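Local structure of large ribosomal subunit protein uL10 (Thermotoga maritima, 1ZAV) at residues A[53-58]-A[84-89]; A[47-52]-A[94-99]; A[18-23]-A[68-73]; A[26-31]-A[102-107]. The protein probably forms part of the ribosomal stalk, binding rRNA of the large subunit and carrying L7/L12 dimers, and so takes part in the interaction with GTP-bound translation factors. All blocks are in the same frame, centred on the assembly; numbering follows the deposited sequence.

Contact 1 lies in the core of the domain and joins an outermost strand of its sheet to the next one. Four backbone bonds dominate it. Contacts 2 and 4 both use helix 94-106 on one face of the sheet. Contact 2 ties the start of that helix to the end of helix 35-49 and is partly buried. Contact 4 ties its end to the end of strand 24-28 and the residues after it, and is buried. Contact 3 is a surface contact between two helix ends, and it includes a water. Contacts 2, 3 and 4 each rely on a tyrosine hydroxyl that meets backbone atoms. Contacts 1 and 2 touch, whereas contacts 2 and 3 do not.

Contact 1: residues A[53-58]-A[84-89]; sequences ARFRVV and AVLYVT
Four backbone hydrogen bonds join R54 to Y87 and R56 to V85. V85 N to R56 O is the shortest, at 2.7 Å. The R54 N to Y87 O bond is 3.0 Å long and nearly straight at the hydrogen, 161°. R54 and R56 thus form hydrogen-bonded pairs with Y87 and V85. A53, F55 and V57 form the non-hydrogen-bonded pairs with V88, L86 and A84. This is regular antiparallel pairing of strand 53-58 with strand 83-88. CA-H...O contacts lie between the bonds, such as L86 CA to R54 O at 3.3 Å.

The two faces differ in chemistry. On the face with R54, R56, V85 and Y87, the Y87 ring leans over the neighbouring strand. Its CG sits between the backbone N and the carbonyl carbon (chi1 60°). R54 CB lies over one ring face, 3.9 Å from the centroid, in a CH-pi contact. R56 NE comes to the ring edge. The R56 guanidinium stands steeply to the ring, the planes 82° apart. Helix 5-19 packs on this face through M15, I18 and F19.

On the other face, F55 CZ meets A84 CB at 3.5 Å, and L86 CB lies in the plane of the F55 ring at its edge, 3.7 Å from CD1. Helices 35-49 and 94-106 pack against F55 there.

The backbone bonds fix the register. The R54 stem lends carbon surface to the Y87 ring, while R56 brings its guanidinium end. The F55 side is purely apolar across the pair.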
loop_
_atom_site.group_PDB
_atom_site.type_symbol
_atom_site.label_atom_id
_atom_site.label_comp_id
_atom_site.label_asym_id
_atom_site.label_seq_id
_atom_site.Cartn_x
_atom_site.Cartn_y
_atom_site.Cartn_z
ATOM N N ALA A 53 15.701 20.536 15.325
ATOM C CA ALA A 53 14.287 20.756 15.589
ATOM C C ALA A 53 14.149 21.715 16.757
ATOM O O ALA A 53 14.982 21.724 17.670
ATOM C CB ALA A 53 13.596 19.426 15.909
ATOM N N ARG A 54 13.091 22.519 16.725
ATOM C CA ARG A 54 12.819 23.484 17.780
ATOM C C ARG A 54 11.340 23.489 18.118
ATOM O O ARG A 54 10.517 23.201 17.259
ATOM C CB ARG A 54 13.214 24.894 17.321
ATOM C CG ARG A 54 14.697 25.093 17.163
ATOM C CD ARG A 54 15.371 24.891 18.506
ATOM N NE ARG A 54 16.821 24.860 18.402
ATOM C CZ ARG A 54 17.566 25.887 18.017
ATOM N NH1 ARG A 54 16.991 27.041 17.692
ATOM N NH2 ARG A 54 18.886 25.761 17.970
ATOM N N PHE A 55 11.018 23.791 19.373
ATOM C CA PHE A 55 9.633 23.902 19.819
ATOM C C PHE A 55 9.575 25.195 20.618
ATOM O O PHE A 55 10.121 25.274 21.721
ATOM C CB PHE A 55 9.201 22.732 20.724
ATOM C CG PHE A 55 7.733 22.758 21.065
ATOM C CD1 PHE A 55 6.775 22.547 20.072
ATOM C CD2 PHE A 55 7.304 23.053 22.359
ATOM C CE1 PHE A 55 5.408 22.633 20.360
ATOM C CE2 PHE A 55 5.941 23.141 22.662
ATOM C CZ PHE A 55 4.987 22.932 21.655
ATOM N N ARG A 56 8.918 26.208 20.061
ATOM C CA ARG A 56 8.816 27.500 20.729
ATOM C C ARG A 56 7.417 28.105 20.687
ATOM O O ARG A 56 6.721 28.020 19.675
ATOM C CB ARG A 56 9.782 28.504 20.093
ATOM C CG ARG A 56 11.249 28.126 20.145
ATOM C CD ARG A 56 12.121 29.325 19.774
ATOM N NE ARG A 56 11.918 29.772 18.397
ATOM C CZ ARG A 56 12.465 30.870 17.876
ATOM N NH1 ARG A 56 13.249 31.642 18.621
ATOM N NH2 ARG A 56 12.242 31.193 16.608
ATOM N N VAL A 57 7.012 28.709 21.800
ATOM C CA VAL A 57 5.719 29.376 21.872
ATOM C C VAL A 57 5.975 30.711 21.192
ATOM O O VAL A 57 6.896 31.436 21.574
ATOM C CB VAL A 57 5.281 29.633 23.327
ATOM C CG1 VAL A 57 4.024 30.503 23.342
ATOM C CG2 VAL A 57 5.012 28.304 24.033
ATOM N N VAL A 58 5.179 31.027 20.176
ATOM C CA VAL A 58 5.363 32.275 19.444
ATOM C C VAL A 58 4.054 33.019 19.204
ATOM O O VAL A 58 3.055 32.437 18.776
ATOM C CB VAL A 58 6.041 32.024 18.079
ATOM C CG1 VAL A 58 6.291 33.354 17.366
ATOM C CG2 VAL A 58 7.346 31.274 18.279
ATOM N N ALA A 84 2.145 27.506 19.854
ATOM C CA ALA A 84 3.552 27.148 19.883
ATOM C C ALA A 84 3.835 26.550 18.519
ATOM O O ALA A 84 2.919 26.076 17.839
ATOM C CB ALA A 84 3.817 26.125 20.982
ATOM N N VAL A 85 5.096 26.560 18.110
ATOM C CA VAL A 85 5.432 26.029 16.809
ATOM C C VAL A 85 6.587 25.033 16.857
ATOM O O VAL A 85 7.635 25.300 17.449
ATOM C CB VAL A 85 5.762 27.198 15.824
ATOM C CG1 VAL A 85 7.046 27.896 16.220
ATOM C CG2 VAL A 85 5.864 26.687 14.439
ATOM N N LEU A 86 6.376 23.883 16.230
ATOM C CA LEU A 86 7.375 22.823 16.169
ATOM C C LEU A 86 7.893 22.780 14.741
ATOM O O LEU A 86 7.130 22.527 13.813
ATOM C CB LEU A 86 6.727 21.480 16.531
ATOM C CG LEU A 86 7.546 20.186 16.588
ATOM C CD1 LEU A 86 6.639 19.049 17.051
ATOM C CD2 LEU A 86 8.129 19.861 15.228
ATOM N N TYR A 87 9.182 23.036 14.547
ATOM C CA TYR A 87 9.715 22.997 13.197
ATOM C C TYR A 87 11.017 22.241 13.104
ATOM O O TYR A 87 11.753 22.130 14.089
ATOM C CB TYR A 87 9.843 24.418 12.619
ATOM C CG TYR A 87 10.736 25.354 13.390
ATOM C CD1 TYR A 87 12.120 25.274 13.285
ATOM C CD2 TYR A 87 10.193 26.348 14.195
ATOM C CE1 TYR A 87 12.945 26.169 13.959
ATOM C CE2 TYR A 87 11.006 27.247 14.876
ATOM C CZ TYR A 87 12.379 27.153 14.749
ATOM O OH TYR A 87 13.174 28.054 15.407
ATOM N N VAL A 88 11.268 21.688 11.921
ATOM C CA VAL A 88 12.468 20.913 11.652
ATOM C C VAL A 88 13.285 21.564 10.548
ATOM O O VAL A 88 12.758 21.888 9.483
ATOM C CB VAL A 88 12.115 19.467 11.227
ATOM C CG1 VAL A 88 13.379 18.713 10.813
ATOM C CG2 VAL A 88 11.423 18.742 12.384
ATOM N N THR A 89 14.574 21.761 10.808
ATOM C CA THR A 89 15.450 22.368 9.817
ATOM C C THR A 89 16.456 21.351 9.286
ATOM O O THR A 89 17.024 21.538 8.208
ATOM C CB THR A 89 16.201 23.597 10.401
ATOM O OG1 THR A 89 16.794 23.253 11.656
ATOM C CG2 THR A 89 15.238 24.759 10.610
#

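Contact 2: residues A[47-52]-A[94-99]; sequences EKYGDG and VEAVKI
Y49 reaches across from the last turn of helix 35-49 and sets its ring edge against A96, with E95 CB close to the hydroxyl. Its CE2 atom is 3.7 Å from A96 CB. The hydroxyl reaches the first turn of helix 94-106. A96 N donates to Y49 OH over 2.9 Å, but the bond is bent, 126° at the hydrogen, and weak. The stronger partner of this hydroxyl is the backbone oxygen of D92, just before the helix. E95 CB comes within 3.3 Å of Y49 OH.

Beside the ring, K48 CG packs on I99 CD1 at 3.7 Å. The K48 chain bends at chi2 and passes E95 obliquely. Its NZ stays 4.7 Å from E95 OE1, so the opposite charges are near without touching.

After Y49 the chain leaves the helix. G50, with positive phi, lies within a type II' turn from Y49 to G52, closed by G52 N to Y49 O at 2.9 Å. The turn leads into strand 53-58. A96 and I99 also meet L45, further back on helix 35-49.

The contact therefore joins a helix end to a helix start. The tyrosine hydroxyl meets two backbone groups, D92 O as the main partner and A96 N as a weak donor. The lysine and glutamate may add a modest electrostatic attraction.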
loop_
_atom_site.group_PDB
_atom_site.type_symbol
_atom_site.label_atom_id
_atom_site.label_comp_id
_atom_site.label_asym_id
_atom_site.label_seq_id
_atom_site.Cartn_x
_atom_site.Cartn_y
_atom_site.Cartn_z
ATOM N N GLU A 47 17.230 14.685 21.607
ATOM C CA GLU A 47 17.777 13.336 21.625
ATOM C C GLU A 47 17.729 12.717 20.232
ATOM O O GLU A 47 18.555 11.874 19.888
ATOM C CB GLU A 47 16.968 12.484 22.598
ATOM C CG GLU A 47 17.141 10.986 22.446
ATOM C CD GLU A 47 16.212 10.208 23.365
ATOM O OE1 GLU A 47 16.418 10.253 24.597
ATOM O OE2 GLU A 47 15.268 9.561 22.854
ATOM N N LYS A 48 16.763 13.149 19.427
ATOM C CA LYS A 48 16.596 12.627 18.079
ATOM C C LYS A 48 17.049 13.586 16.987
ATOM O O LYS A 48 17.488 13.154 15.923
ATOM C CB LYS A 48 15.123 12.270 17.831
ATOM C CG LYS A 48 14.571 11.165 18.724
ATOM C CD LYS A 48 15.229 9.828 18.427
ATOM C CE LYS A 48 14.606 8.713 19.246
ATOM N NZ LYS A 48 15.137 7.393 18.822
ATOM N N TYR A 49 16.946 14.886 17.238
ATOM C CA TYR A 49 17.322 15.863 16.219
ATOM C C TYR A 49 18.510 16.764 16.563
ATOM O O TYR A 49 19.039 17.454 15.690
ATOM C CB TYR A 49 16.112 16.755 15.898
ATOM C CG TYR A 49 15.016 16.076 15.088
ATOM C CD1 TYR A 49 14.976 16.191 13.693
ATOM C CD2 TYR A 49 14.020 15.326 15.716
ATOM C CE1 TYR A 49 13.962 15.574 12.943
ATOM C CE2 TYR A 49 13.006 14.701 14.977
ATOM C CZ TYR A 49 12.982 14.830 13.594
ATOM O OH TYR A 49 11.978 14.213 12.867
ATOM N N GLY A 50 18.930 16.770 17.819
ATOM C CA GLY A 50 20.016 17.667 18.188
ATOM C C GLY A 50 19.464 19.085 18.087
ATOM O O GLY A 50 18.500 19.425 18.769
ATOM N N ASP A 51 20.054 19.915 17.234
ATOM C CA ASP A 51 19.573 21.281 17.062
ATOM C C ASP A 51 18.732 21.400 15.786
ATOM O O ASP A 51 18.406 22.512 15.358
ATOM C CB ASP A 51 20.752 22.264 16.958
ATOM C CG ASP A 51 21.565 22.351 18.235
ATOM O OD1 ASP A 51 20.975 22.636 19.302
ATOM O OD2 ASP A 51 22.797 22.141 18.168
ATOM N N GLY A 52 18.402 20.255 15.188
ATOM C CA GLY A 52 17.650 20.227 13.944
ATOM C C GLY A 52 16.161 20.440 14.088
ATOM O O GLY A 52 15.437 20.511 13.099
ATOM N N VAL A 94 9.314 13.453 10.007
ATOM C CA VAL A 94 8.300 12.560 10.558
ATOM C C VAL A 94 8.460 12.206 12.030
ATOM O O VAL A 94 7.483 12.215 12.777
ATOM C CB VAL A 94 8.195 11.271 9.718
ATOM C CG1 VAL A 94 7.256 10.267 10.394
ATOM C CG2 VAL A 94 7.661 11.621 8.325
ATOM N N GLU A 95 9.686 11.916 12.458
ATOM C CA GLU A 95 9.923 11.551 13.850
ATOM C C GLU A 95 9.531 12.640 14.868
ATOM O O GLU A 95 9.180 12.333 16.003
ATOM C CB GLU A 95 11.393 11.170 14.044
ATOM C CG GLU A 95 11.765 10.873 15.491
ATOM C CD GLU A 95 11.101 9.614 16.021
ATOM O OE1 GLU A 95 11.149 9.389 17.251
ATOM O OE2 GLU A 95 10.541 8.847 15.209
ATOM N N ALA A 96 9.603 13.909 14.475
ATOM C CA ALA A 96 9.244 14.988 15.392
ATOM C C ALA A 96 7.737 14.996 15.629
ATOM O O ALA A 96 7.272 15.296 16.730
ATOM C CB ALA A 96 9.697 16.346 14.834
ATOM N N VAL A 97 6.970 14.683 14.594
ATOM C CA VAL A 97 5.521 14.645 14.754
ATOM C C VAL A 97 5.186 13.531 15.762
ATOM O O VAL A 97 4.403 13.732 16.693
ATOM C CB VAL A 97 4.817 14.381 13.414
ATOM C CG1 VAL A 97 3.294 14.400 13.615
ATOM C CG2 VAL A 97 5.235 15.451 12.381
ATOM N N LYS A 98 5.806 12.370 15.589
ATOM C CA LYS A 98 5.579 11.241 16.498
ATOM C C LYS A 98 5.927 11.602 17.934
ATOM O O LYS A 98 5.211 11.239 18.874
ATOM C CB LYS A 98 6.423 10.035 16.080
ATOM C CG LYS A 98 6.180 8.795 16.945
ATOM C CD LYS A 98 7.275 7.753 16.770
ATOM C CE LYS A 98 7.549 7.450 15.302
ATOM N NZ LYS A 98 6.361 6.888 14.594
ATOM N N ILE A 99 7.046 12.304 18.106
ATOM C CA ILE A 99 7.486 12.711 19.430
ATOM C C ILE A 99 6.477 13.612 20.146
ATOM O O ILE A 99 6.159 13.387 21.312
ATOM C CB ILE A 99 8.879 13.430 19.369
ATOM C CG1 ILE A 99 9.963 12.419 18.980
ATOM C CG2 ILE A 99 9.224 14.057 20.726
ATOM C CD1 ILE A 99 11.332 13.029 18.719
#

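Contact 3: residues A[18-23]-A[68-73]; sequences IFKKTS and KNAEYE
Y72 OH is held by two partners: it donates to F19 O over 2.6 Å and accepts from a water at 2.6 Å. The F19 carbonyl lies near the C-terminal end of helix 5-19. The tyrosine follows a Schellman motif that closes helix 60-69, with E71 in positive phi. The contact thus joins two helix C-termini at the surface of the domain.

The hydroxyl is tilted 19° from the carbonyl plane of F19, and F19 O lies in the plane of the Y72 ring, at its edge. The water lies in the same ring plane. It also donates to T22 O at 2.9 Å and bonds to T22 OG1 at 2.8 Å. In this way the water links the tyrosine to the loop after helix 5-19.

Packing beside these bonds is light. A70 CB touches both the CB of F19 and the CG of K20. The F19 ring itself turns away to L63, A66 and L67 of helix 60-69. The Y72 ring also meets F118 edge-to-face. A70 CB is 4.0 Å from K20 CG and 4.1 Å from F19 CB.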
loop_
_atom_site.group_PDB
_atom_site.type_symbol
_atom_site.label_atom_id
_atom_site.label_comp_id
_atom_site.label_asym_id
_atom_site.label_seq_id
_atom_site.Cartn_x
_atom_site.Cartn_y
_atom_site.Cartn_z
ATOM N N ILE A 18 13.728 31.253 8.423
ATOM C CA ILE A 18 13.737 29.897 8.960
ATOM C C ILE A 18 12.645 29.086 8.268
ATOM O O ILE A 18 12.910 28.005 7.748
ATOM C CB ILE A 18 13.487 29.877 10.477
ATOM C CG1 ILE A 18 14.726 30.378 11.221
ATOM C CG2 ILE A 18 13.162 28.452 10.934
ATOM C CD1 ILE A 18 14.508 30.548 12.706
ATOM N N PHE A 19 11.427 29.621 8.245
ATOM C CA PHE A 19 10.306 28.926 7.610
ATOM C C PHE A 19 10.534 28.655 6.127
ATOM O O PHE A 19 9.854 27.816 5.533
ATOM C CB PHE A 19 8.991 29.705 7.790
ATOM C CG PHE A 19 8.509 29.782 9.216
ATOM C CD1 PHE A 19 8.973 28.888 10.182
ATOM C CD2 PHE A 19 7.569 30.733 9.590
ATOM C CE1 PHE A 19 8.513 28.953 11.495
ATOM C CE2 PHE A 19 7.099 30.807 10.901
ATOM C CZ PHE A 19 7.573 29.912 11.857
ATOM N N LYS A 20 11.480 29.364 5.519
ATOM C CA LYS A 20 11.772 29.147 4.111
ATOM C C LYS A 20 12.620 27.895 3.906
ATOM O O LYS A 20 12.752 27.410 2.784
ATOM C CB LYS A 20 12.510 30.349 3.508
ATOM C CG LYS A 20 11.636 31.557 3.214
ATOM C CD LYS A 20 12.399 32.584 2.384
ATOM C CE LYS A 20 12.817 32.009 1.034
ATOM N NZ LYS A 20 13.728 32.922 0.288
ATOM N N LYS A 21 13.198 27.365 4.979
ATOM C CA LYS A 21 14.033 26.180 4.835
ATOM C C LYS A 21 13.580 24.959 5.639
ATOM O O LYS A 21 14.208 23.908 5.568
ATOM C CB LYS A 21 15.482 26.504 5.204
ATOM C CG LYS A 21 15.769 26.544 6.697
ATOM C CD LYS A 21 17.259 26.295 6.951
ATOM C CE LYS A 21 17.562 26.094 8.430
ATOM N NZ LYS A 21 18.945 25.578 8.652
ATOM N N THR A 22 12.502 25.102 6.395
ATOM C CA THR A 22 11.980 24.012 7.219
ATOM C C THR A 22 11.297 22.921 6.407
ATOM O O THR A 22 10.783 23.178 5.318
ATOM C CB THR A 22 10.964 24.542 8.223
ATOM O OG1 THR A 22 10.013 25.371 7.538
ATOM C CG2 THR A 22 11.666 25.341 9.310
ATOM N N SER A 23 11.292 21.703 6.948
ATOM C CA SER A 23 10.659 20.570 6.286
ATOM C C SER A 23 9.367 20.231 7.033
ATOM O O SER A 23 8.569 19.407 6.590
ATOM C CB SER A 23 11.601 19.362 6.274
ATOM O OG SER A 23 11.814 18.851 7.580
ATOM N N LYS A 68 3.524 34.687 6.083
ATOM C CA LYS A 68 3.096 35.503 4.950
ATOM C C LYS A 68 4.294 35.785 4.045
ATOM O O LYS A 68 4.253 35.540 2.840
ATOM C CB LYS A 68 2.499 36.819 5.458
ATOM C CG LYS A 68 1.812 37.666 4.387
ATOM C CD LYS A 68 1.170 38.896 5.020
ATOM C CE LYS A 68 0.188 39.577 4.077
ATOM N NZ LYS A 68 0.802 39.929 2.774
ATOM N N ASN A 69 5.373 36.278 4.641
ATOM C CA ASN A 69 6.569 36.602 3.880
ATOM C C ASN A 69 7.332 35.407 3.321
ATOM O O ASN A 69 8.082 35.550 2.351
ATOM C CB ASN A 69 7.476 37.500 4.719
ATOM C CG ASN A 69 6.989 38.933 4.745
ATOM O OD1 ASN A 69 7.006 39.616 3.720
ATOM N ND2 ASN A 69 6.537 39.392 5.903
ATOM N N ALA A 70 7.140 34.231 3.920
ATOM C CA ALA A 70 7.792 33.011 3.439
ATOM C C ALA A 70 6.932 32.456 2.308
ATOM O O ALA A 70 7.244 31.426 1.707
ATOM C CB ALA A 70 7.903 31.985 4.563
ATOM N N GLU A 71 5.836 33.159 2.042
ATOM C CA GLU A 71 4.890 32.807 0.986
ATOM C C GLU A 71 4.060 31.543 1.228
ATOM O O GLU A 71 3.899 30.700 0.343
ATOM C CB GLU A 71 5.622 32.741 -0.360
ATOM C CG GLU A 71 6.329 34.062 -0.668
ATOM C CD GLU A 71 6.811 34.194 -2.099
ATOM O OE1 GLU A 71 7.521 35.180 -2.385
ATOM O OE2 GLU A 71 6.482 33.327 -2.938
ATOM N N TYR A 72 3.539 31.428 2.443
ATOM C CA TYR A 72 2.677 30.309 2.804
ATOM C C TYR A 72 1.232 30.790 2.685
ATOM O O TYR A 72 0.956 31.980 2.824
ATOM C CB TYR A 72 2.929 29.865 4.245
ATOM C CG TYR A 72 4.170 29.030 4.431
ATOM C CD1 TYR A 72 5.439 29.609 4.396
ATOM C CD2 TYR A 72 4.076 27.654 4.631
ATOM C CE1 TYR A 72 6.590 28.832 4.558
ATOM C CE2 TYR A 72 5.220 26.869 4.793
ATOM C CZ TYR A 72 6.472 27.465 4.756
ATOM O OH TYR A 72 7.598 26.689 4.909
ATOM N N GLU A 73 0.316 29.868 2.422
ATOM C CA GLU A 73 -1.094 30.221 2.327
ATOM C C GLU A 73 -1.939 29.198 3.074
ATOM O O GLU A 73 -1.514 28.057 3.253
ATOM C CB GLU A 73 -1.542 30.287 0.868
ATOM C CG GLU A 73 -0.760 31.274 0.029
ATOM C CD GLU A 73 -1.555 31.768 -1.160
ATOM O OE1 GLU A 73 -2.516 32.542 -0.945
ATOM O OE2 GLU A 73 -1.229 31.381 -2.302
HETATM O O HOH W 1 8.149 24.291 5.771
#

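Contact 4: residues A[26-31]-A[102-107]; sequences LFADFL and NFYKDK
An Asx turn at D29 follows strand 24-28, and the last turn of helix 94-106 packs on this part of the chain through F103 and Y104. In the turn, L31 N donates to D29 OD1 over 2.9 Å, and OD1 is met nearly along its C-O axis. Y104 OH points to the backbone oxygen of the same residue. The hydroxyl donates to D29 O; the 2.5 Å length from Y104 OH is doubtful, since D29 O is less surely placed. D29 O lies in the plane of the Y104 ring, at its edge.

The hydroxyl end also meets carbon groups. A28 CB is 3.6 Å from Y104 OH. F30 has CG anti to the backbone N (chi1 -159°), and from there its ring brings an edge to the hydroxyl, with CD1 3.5 Å from Y104 OH in the ring plane. Further along the same ring, CE1 meets F103 CE2 at 4.1 Å, and the two side chains cross at about a right angle.

D29 OD1 also forms a salt bridge with R113. F33 stacks on F30 and meets Y104, while F103 packs on D37, E40 and R44 of helix 35-49. F30 reaches F55 edge-to-face, and A28 pairs with A84 of strand 83-88.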
loop_
_atom_site.group_PDB
_atom_site.type_symbol
_atom_site.label_atom_id
_atom_site.label_comp_id
_atom_site.label_asym_id
_atom_site.label_seq_id
_atom_site.Cartn_x
_atom_site.Cartn_y
_atom_site.Cartn_z
ATOM N N LEU A 26 4.620 22.577 12.558
ATOM C CA LEU A 26 3.407 22.059 13.172
ATOM C C LEU A 26 2.976 23.020 14.275
ATOM O O LEU A 26 3.775 23.422 15.129
ATOM C CB LEU A 26 3.643 20.636 13.714
ATOM C CG LEU A 26 2.459 19.936 14.395
ATOM C CD1 LEU A 26 2.642 18.427 14.374
ATOM C CD2 LEU A 26 2.323 20.449 15.814
ATOM N N PHE A 27 1.701 23.401 14.248
ATOM C CA PHE A 27 1.166 24.343 15.213
ATOM C C PHE A 27 0.460 23.632 16.340
ATOM O O PHE A 27 -0.436 22.828 16.096
ATOM C CB PHE A 27 0.206 25.279 14.502
ATOM C CG PHE A 27 0.838 26.003 13.351
ATOM C CD1 PHE A 27 1.567 27.171 13.567
ATOM C CD2 PHE A 27 0.721 25.508 12.053
ATOM C CE1 PHE A 27 2.175 27.846 12.497
ATOM C CE2 PHE A 27 1.324 26.173 10.973
ATOM C CZ PHE A 27 2.050 27.345 11.203
ATOM N N ALA A 28 0.857 23.954 17.568
ATOM C CA ALA A 28 0.294 23.327 18.763
ATOM C C ALA A 28 -0.167 24.288 19.855
ATOM O O ALA A 28 0.417 25.356 20.062
ATOM C CB ALA A 28 1.315 22.361 19.350
ATOM N N ASP A 29 -1.223 23.885 20.555
ATOM C CA ASP A 29 -1.759 24.636 21.680
ATOM C C ASP A 29 -0.986 24.059 22.863
ATOM O O ASP A 29 -1.160 22.888 23.195
ATOM C CB ASP A 29 -3.253 24.344 21.850
ATOM C CG ASP A 29 -3.830 24.935 23.124
ATOM O OD1 ASP A 29 -3.055 25.306 24.033
ATOM O OD2 ASP A 29 -5.071 25.014 23.224
ATOM N N PHE A 30 -0.132 24.864 23.487
ATOM C CA PHE A 30 0.671 24.385 24.608
ATOM C C PHE A 30 0.272 25.043 25.932
ATOM O O PHE A 30 1.016 24.992 26.920
ATOM C CB PHE A 30 2.153 24.635 24.311
ATOM C CG PHE A 30 3.096 23.769 25.107
ATOM C CD1 PHE A 30 3.056 22.382 24.985
ATOM C CD2 PHE A 30 4.030 24.343 25.969
ATOM C CE1 PHE A 30 3.937 21.571 25.707
ATOM C CE2 PHE A 30 4.916 23.541 26.697
ATOM C CZ PHE A 30 4.867 22.153 26.566
ATOM N N LEU A 31 -0.910 25.654 25.945
ATOM C CA LEU A 31 -1.428 26.321 27.136
ATOM C C LEU A 31 -1.582 25.324 28.280
ATOM O O LEU A 31 -1.965 24.179 28.059
ATOM C CB LEU A 31 -2.789 26.958 26.834
ATOM C CG LEU A 31 -2.812 28.080 25.792
ATOM C CD1 LEU A 31 -4.246 28.431 25.441
ATOM C CD2 LEU A 31 -2.084 29.293 26.340
ATOM N N ASN A 102 3.098 11.631 20.891
ATOM C CA ASN A 102 3.205 10.761 22.063
ATOM C C ASN A 102 3.420 11.538 23.363
ATOM O O ASN A 102 3.155 11.025 24.452
ATOM C CB ASN A 102 4.337 9.748 21.855
ATOM C CG ASN A 102 4.012 8.720 20.779
ATOM O OD1 ASN A 102 4.909 8.114 20.191
ATOM N ND2 ASN A 102 2.720 8.516 20.522
ATOM N N PHE A 103 3.901 12.777 23.259
ATOM C CA PHE A 103 4.119 13.588 24.448
ATOM C C PHE A 103 2.767 14.050 24.975
ATOM O O PHE A 103 2.497 13.962 26.178
ATOM C CB PHE A 103 4.989 14.812 24.128
ATOM C CG PHE A 103 5.257 15.693 25.319
ATOM C CD1 PHE A 103 6.242 15.358 26.242
ATOM C CD2 PHE A 103 4.519 16.852 25.519
ATOM C CE1 PHE A 103 6.485 16.164 27.349
ATOM C CE2 PHE A 103 4.746 17.665 26.619
ATOM C CZ PHE A 103 5.737 17.323 27.539
ATOM N N TYR A 104 1.925 14.553 24.074
ATOM C CA TYR A 104 0.597 15.018 24.454
ATOM C C TYR A 104 -0.190 13.845 25.031
ATOM O O TYR A 104 -0.977 14.014 25.958
ATOM C CB TYR A 104 -0.144 15.601 23.244
ATOM C CG TYR A 104 0.069 17.090 23.064
ATOM C CD1 TYR A 104 1.354 17.622 22.942
ATOM C CD2 TYR A 104 -1.012 17.973 23.060
ATOM C CE1 TYR A 104 1.562 19.007 22.828
ATOM C CE2 TYR A 104 -0.821 19.353 22.943
ATOM C CZ TYR A 104 0.470 19.861 22.831
ATOM O OH TYR A 104 0.663 21.220 22.739
ATOM N N LYS A 105 0.036 12.659 24.476
ATOM C CA LYS A 105 -0.644 11.457 24.953
ATOM C C LYS A 105 -0.191 11.096 26.362
ATOM O O LYS A 105 -1.017 10.821 27.233
ATOM C CB LYS A 105 -0.386 10.283 24.006
ATOM C CG LYS A 105 -1.399 10.173 22.879
ATOM C CD LYS A 105 -1.065 9.028 21.931
ATOM C CE LYS A 105 -0.986 7.692 22.654
ATOM N NZ LYS A 105 -0.611 6.593 21.720
ATOM N N ASP A 106 1.121 11.100 26.581
ATOM C CA ASP A 106 1.680 10.788 27.894
ATOM C C ASP A 106 1.145 11.765 28.942
ATOM O O ASP A 106 0.961 11.410 30.106
ATOM C CB ASP A 106 3.208 10.885 27.861
ATOM C CG ASP A 106 3.838 9.890 26.914
ATOM O OD1 ASP A 106 5.074 9.938 26.739
ATOM O OD2 ASP A 106 3.103 9.058 26.344
ATOM N N LYS A 107 0.903 13.004 28.523
ATOM C CA LYS A 107 0.399 14.025 29.429
ATOM C C LYS A 107 -1.120 14.030 29.490
ATOM O O LYS A 107 -1.719 14.821 30.217
ATOM C CB LYS A 107 0.919 15.405 29.012
ATOM C CG LYS A 107 2.184 15.821 29.746
ATOM C CD LYS A 107 3.258 14.749 29.648
ATOM C CE LYS A 107 4.322 14.947 30.708
ATOM N NZ LYS A 107 5.353 13.873 30.676
#